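Local coordinates for protein 3-methyladenine DNA glycosylase (Helicobacter pylori, PDB 1PU6) that removes 3-methyladenine and probably related alkylated bases from DNA as a helix-hairpin-helix glycosylase of base excision repair, at residues R96-D107 and W122-G130. Residues are numbered along the deposited sequence; the frame is centred on the assembly and turned at random.
Unlike the reference sequence in segment 96-107: G102 (reference Lys).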
loop_
_atom_site.group_PDB
_atom_site.type_symbol
_atom_site.label_atom_id
_atom_site.label_comp_id
_atom_site.label_asym_id
_atom_site.label_seq_id
_atom_site.Cartn_x
_atom_site.Cartn_y
_atom_site.Cartn_z
ATOM N N ARG A 96 10.284 -13.606 -0.903
ATOM C CA ARG A 96 10.232 -12.216 -1.385
ATOM C C ARG A 96 10.508 -11.231 -0.222
ATOM O O ARG A 96 11.253 -10.252 -0.402
ATOM C CB ARG A 96 8.830 -11.935 -1.888
ATOM C CG ARG A 96 8.707 -10.665 -2.619
ATOM C CD ARG A 96 7.281 -10.572 -3.252
ATOM N NE ARG A 96 6.971 -11.814 -4.018
ATOM C CZ ARG A 96 5.742 -12.254 -4.265
ATOM N NH1 ARG A 96 4.693 -11.597 -3.810
ATOM N NH2 ARG A 96 5.556 -13.354 -5.013
ATOM N N LEU A 97 9.896 -11.487 0.957
ATOM C CA LEU A 97 10.163 -10.638 2.164
ATOM C C LEU A 97 11.604 -10.693 2.662
ATOM O O LEU A 97 12.206 -9.677 3.031
ATOM C CB LEU A 97 9.224 -11.031 3.329
ATOM C CG LEU A 97 7.802 -10.571 3.109
ATOM C CD1 LEU A 97 6.921 -11.183 4.232
ATOM C CD2 LEU A 97 7.670 -9.039 3.022
ATOM N N ILE A 98 12.146 -11.914 2.732
ATOM C CA ILE A 98 13.529 -12.091 3.187
ATOM C C ILE A 98 14.521 -11.381 2.262
ATOM O O ILE A 98 15.430 -10.640 2.723
ATOM C CB ILE A 98 13.844 -13.596 3.327
ATOM C CG1 ILE A 98 13.062 -14.156 4.516
ATOM C CG2 ILE A 98 15.343 -13.827 3.484
ATOM C CD1 ILE A 98 13.026 -15.717 4.550
ATOM N N ASP A 99 14.359 -11.595 0.969
ATOM C CA ASP A 99 15.261 -10.963 0.014
ATOM C C ASP A 99 15.110 -9.417 -0.026
ATOM O O ASP A 99 16.130 -8.670 -0.103
ATOM C CB ASP A 99 15.099 -11.585 -1.376
ATOM C CG ASP A 99 15.662 -13.028 -1.451
ATOM O OD1 ASP A 99 16.306 -13.528 -0.463
ATOM O OD2 ASP A 99 15.510 -13.742 -2.485
ATOM N N LEU A 100 13.868 -8.941 -0.000
ATOM C CA LEU A 100 13.637 -7.486 0.010
ATOM C C LEU A 100 14.323 -6.845 1.265
ATOM O O LEU A 100 15.021 -5.805 1.164
ATOM C CB LEU A 100 12.115 -7.211 0.025
ATOM C CG LEU A 100 11.762 -5.759 0.421
ATOM C CD1 LEU A 100 12.268 -4.724 -0.612
ATOM C CD2 LEU A 100 10.223 -5.670 0.575
ATOM N N SER A 101 14.096 -7.460 2.439
ATOM C CA SER A 101 14.644 -6.912 3.664
ATOM C C SER A 101 16.173 -6.902 3.646
ATOM O O SER A 101 16.788 -5.924 4.058
ATOM C CB SER A 101 14.121 -7.718 4.875
ATOM O OG SER A 101 12.684 -7.511 4.952
ATOM N N GLY A 102 16.795 -8.001 3.200
ATOM C CA GLY A 102 18.249 -8.019 3.068
ATOM C C GLY A 102 18.777 -6.928 2.117
ATOM O O GLY A 102 19.822 -6.305 2.360
ATOM N N ASN A 103 18.060 -6.681 1.029
ATOM C CA ASN A 103 18.565 -5.688 0.061
ATOM C C ASN A 103 18.347 -4.257 0.554
ATOM O O ASN A 103 19.121 -3.342 0.233
ATOM C CB ASN A 103 17.901 -5.909 -1.320
ATOM C CG ASN A 103 18.575 -6.984 -2.105
ATOM O OD1 ASN A 103 19.789 -7.210 -1.968
ATOM N ND2 ASN A 103 17.843 -7.652 -2.943
ATOM N N ILE A 104 17.318 -4.051 1.383
ATOM C CA ILE A 104 17.150 -2.711 1.996
ATOM C C ILE A 104 18.356 -2.413 2.887
ATOM O O ILE A 104 18.930 -1.315 2.875
ATOM C CB ILE A 104 15.855 -2.625 2.839
ATOM C CG1 ILE A 104 14.628 -2.652 1.921
ATOM C CG2 ILE A 104 15.857 -1.317 3.716
ATOM C CD1 ILE A 104 13.288 -2.725 2.712
ATOM N N LEU A 105 18.749 -3.387 3.689
ATOM C CA LEU A 105 19.930 -3.175 4.564
ATOM C C LEU A 105 21.185 -2.920 3.735
ATOM O O LEU A 105 22.000 -2.003 4.058
ATOM C CB LEU A 105 20.110 -4.401 5.482
ATOM C CG LEU A 105 19.017 -4.548 6.570
ATOM C CD1 LEU A 105 18.993 -5.975 7.166
ATOM C CD2 LEU A 105 19.207 -3.484 7.683
ATOM N N LYS A 106 21.376 -3.705 2.687
ATOM C CA LYS A 106 22.564 -3.544 1.837
ATOM C C LYS A 106 22.677 -2.179 1.163
ATOM O O LYS A 106 23.776 -1.578 1.149
ATOM C CB LYS A 106 22.581 -4.665 0.778
ATOM C CG LYS A 106 23.859 -4.640 -0.074
ATOM C CD LYS A 106 23.941 -5.942 -0.893
ATOM C CE LYS A 106 22.879 -6.026 -1.980
ATOM N NZ LYS A 106 22.988 -4.921 -3.026
ATOM N N ASP A 107 21.552 -1.680 0.639
ATOM C CA ASP A 107 21.595 -0.463 -0.209
ATOM C C ASP A 107 21.303 0.832 0.529
ATOM O O ASP A 107 21.714 1.950 0.080
ATOM C CB ASP A 107 20.675 -0.620 -1.420
ATOM C CG ASP A 107 21.214 -1.663 -2.401
ATOM O OD1 ASP A 107 20.434 -2.055 -3.308
ATOM O OD2 ASP A 107 22.409 -2.155 -2.334
ATOM N N TRP A 122 13.861 0.874 -7.888
ATOM C CA TRP A 122 14.588 0.007 -6.970
ATOM C C TRP A 122 13.644 -1.125 -6.434
ATOM O O TRP A 122 13.990 -2.324 -6.414
ATOM C CB TRP A 122 15.147 0.864 -5.815
ATOM C CG TRP A 122 16.092 0.033 -4.937
ATOM C CD1 TRP A 122 17.480 -0.034 -5.042
ATOM C CD2 TRP A 122 15.727 -0.818 -3.830
ATOM N NE1 TRP A 122 17.972 -0.938 -4.121
ATOM C CE2 TRP A 122 16.934 -1.372 -3.313
ATOM C CE3 TRP A 122 14.504 -1.141 -3.207
ATOM C CZ2 TRP A 122 16.942 -2.311 -2.225
ATOM C CZ3 TRP A 122 14.525 -2.036 -2.086
ATOM C CH2 TRP A 122 15.743 -2.620 -1.647
ATOM N N LEU A 123 12.426 -0.757 -6.071
ATOM C CA LEU A 123 11.459 -1.781 -5.512
ATOM C C LEU A 123 11.060 -2.818 -6.609
ATOM O O LEU A 123 10.987 -4.041 -6.330
ATOM C CB LEU A 123 10.219 -1.079 -4.986
ATOM C CG LEU A 123 10.491 -0.325 -3.669
ATOM C CD1 LEU A 123 9.297 0.630 -3.387
ATOM C CD2 LEU A 123 10.710 -1.331 -2.467
ATOM N N LEU A 124 10.866 -2.326 -7.842
ATOM C CA LEU A 124 10.506 -3.239 -8.940
ATOM C C LEU A 124 11.641 -4.211 -9.292
ATOM O O LEU A 124 11.378 -5.299 -9.864
ATOM C CB LEU A 124 10.054 -2.483 -10.198
ATOM C CG LEU A 124 8.749 -1.717 -9.936
ATOM C CD1 LEU A 124 8.529 -0.741 -11.132
ATOM C CD2 LEU A 124 7.507 -2.635 -9.722
ATOM N N ASP A 125 12.888 -3.848 -8.966
ATOM C CA ASP A 125 14.002 -4.757 -9.134
ATOM C C ASP A 125 14.142 -5.825 -8.040
ATOM O O ASP A 125 15.082 -6.665 -8.065
ATOM C CB ASP A 125 15.308 -3.947 -9.264
ATOM C CG ASP A 125 15.432 -3.330 -10.676
ATOM O OD1 ASP A 125 16.161 -2.321 -10.849
ATOM O OD2 ASP A 125 14.817 -3.841 -11.634
ATOM N N GLN A 126 13.221 -5.823 -7.080
ATOM C CA GLN A 126 13.183 -6.845 -6.037
ATOM C C GLN A 126 12.216 -7.949 -6.541
ATOM O O GLN A 126 11.020 -7.682 -6.752
ATOM C CB GLN A 126 12.693 -6.237 -4.709
ATOM C CG GLN A 126 13.495 -4.964 -4.290
ATOM C CD GLN A 126 15.004 -5.193 -4.339
ATOM O OE1 GLN A 126 15.487 -6.172 -3.750
ATOM N NE2 GLN A 126 15.768 -4.269 -4.965
ATOM N N LYS A 127 12.728 -9.176 -6.736
ATOM C CA LYS A 127 11.965 -10.146 -7.516
ATOM C C LYS A 127 10.616 -10.486 -6.885
ATOM O O LYS A 127 10.523 -10.824 -5.696
ATOM C CB LYS A 127 12.760 -11.446 -7.744
ATOM C CG LYS A 127 12.019 -12.403 -8.704
ATOM C CD LYS A 127 12.997 -13.175 -9.543
ATOM C CE LYS A 127 12.239 -14.301 -10.300
ATOM N NZ LYS A 127 12.631 -14.435 -11.728
ATOM N N GLY A 128 9.578 -10.363 -7.686
ATOM C CA GLY A 128 8.243 -10.728 -7.240
ATOM C C GLY A 128 7.414 -9.537 -6.774
ATOM O O GLY A 128 6.223 -9.713 -6.558
ATOM N N ILE A 129 8.010 -8.343 -6.597
ATOM C CA ILE A 129 7.240 -7.191 -6.142
ATOM C C ILE A 129 6.600 -6.531 -7.377
ATOM O O ILE A 129 7.314 -5.958 -8.221
ATOM C CB ILE A 129 8.132 -6.176 -5.377
ATOM C CG1 ILE A 129 8.689 -6.824 -4.101
ATOM C CG2 ILE A 129 7.321 -4.840 -5.067
ATOM C CD1 ILE A 129 9.354 -5.897 -3.168
ATOM N N GLY A 130 5.272 -6.596 -7.491
ATOM C CA GLY A 130 4.581 -5.939 -8.602
ATOM C C GLY A 130 4.366 -4.429 -8.362
ATOM O O GLY A 130 4.729 -3.872 -7.294
HETATM O O HOH W 1 12.110 -9.522 -3.083
#
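The helix-hairpin-helix motif of this glycosylase, in which the turn Q126-I129 links helix 120-124 to helix 131-141, packs against helix 90-108 chiefly through W122, Q126 and I129. The W122 indole meets L100, N103, I104 N and D107 with its rim, and F108 packs edge-to-face with it. Its NE1 donates to D107 OD1 at 2.8 Å, in the ring plane and on the anti lone pair of the steeply turned carboxylate. The bond is fairly straight, 158° at the hydrogen. K106 NZ forms a salt bridge with the other oxygen, OD2, so both carboxylate oxygens are engaged. Farther round the same rim, CZ2 lies 3.4 Å from N103 O. CH2 has I104 N near its edge at 3.7 Å, and CZ3 rests on L100 CD1. I104 CG1 approaches CH2 from out of the ring plane, across the ring from Q126 NE2. CG anti to the backbone N (chi1 -172°) carries the indole out toward N103 and D107.

Q126 folds back at chi2 (-50°), which brings its NE2 over the centre of the indole, 3.4 Å above the plane. NE2 donates to W122 O at 3.0 Å. Its OE1 receives N103 ND2 at 2.9 Å, in the carbonyl plane although the two amides are steeply turned; both ends of this buried amide are thereby engaged. Next to Q126 CG, L100 divides its methyls: CD1 touches W122, Q126 and L123, while CD2 meets I129 CD1 at 3.8 Å. At the type II turn, G128 O sits over one face of the R96 guanidinium without a hydrogen bond, and Q41 binds this oxygen and G130 N. A water donates to R96 O and, weakly, to K127 O.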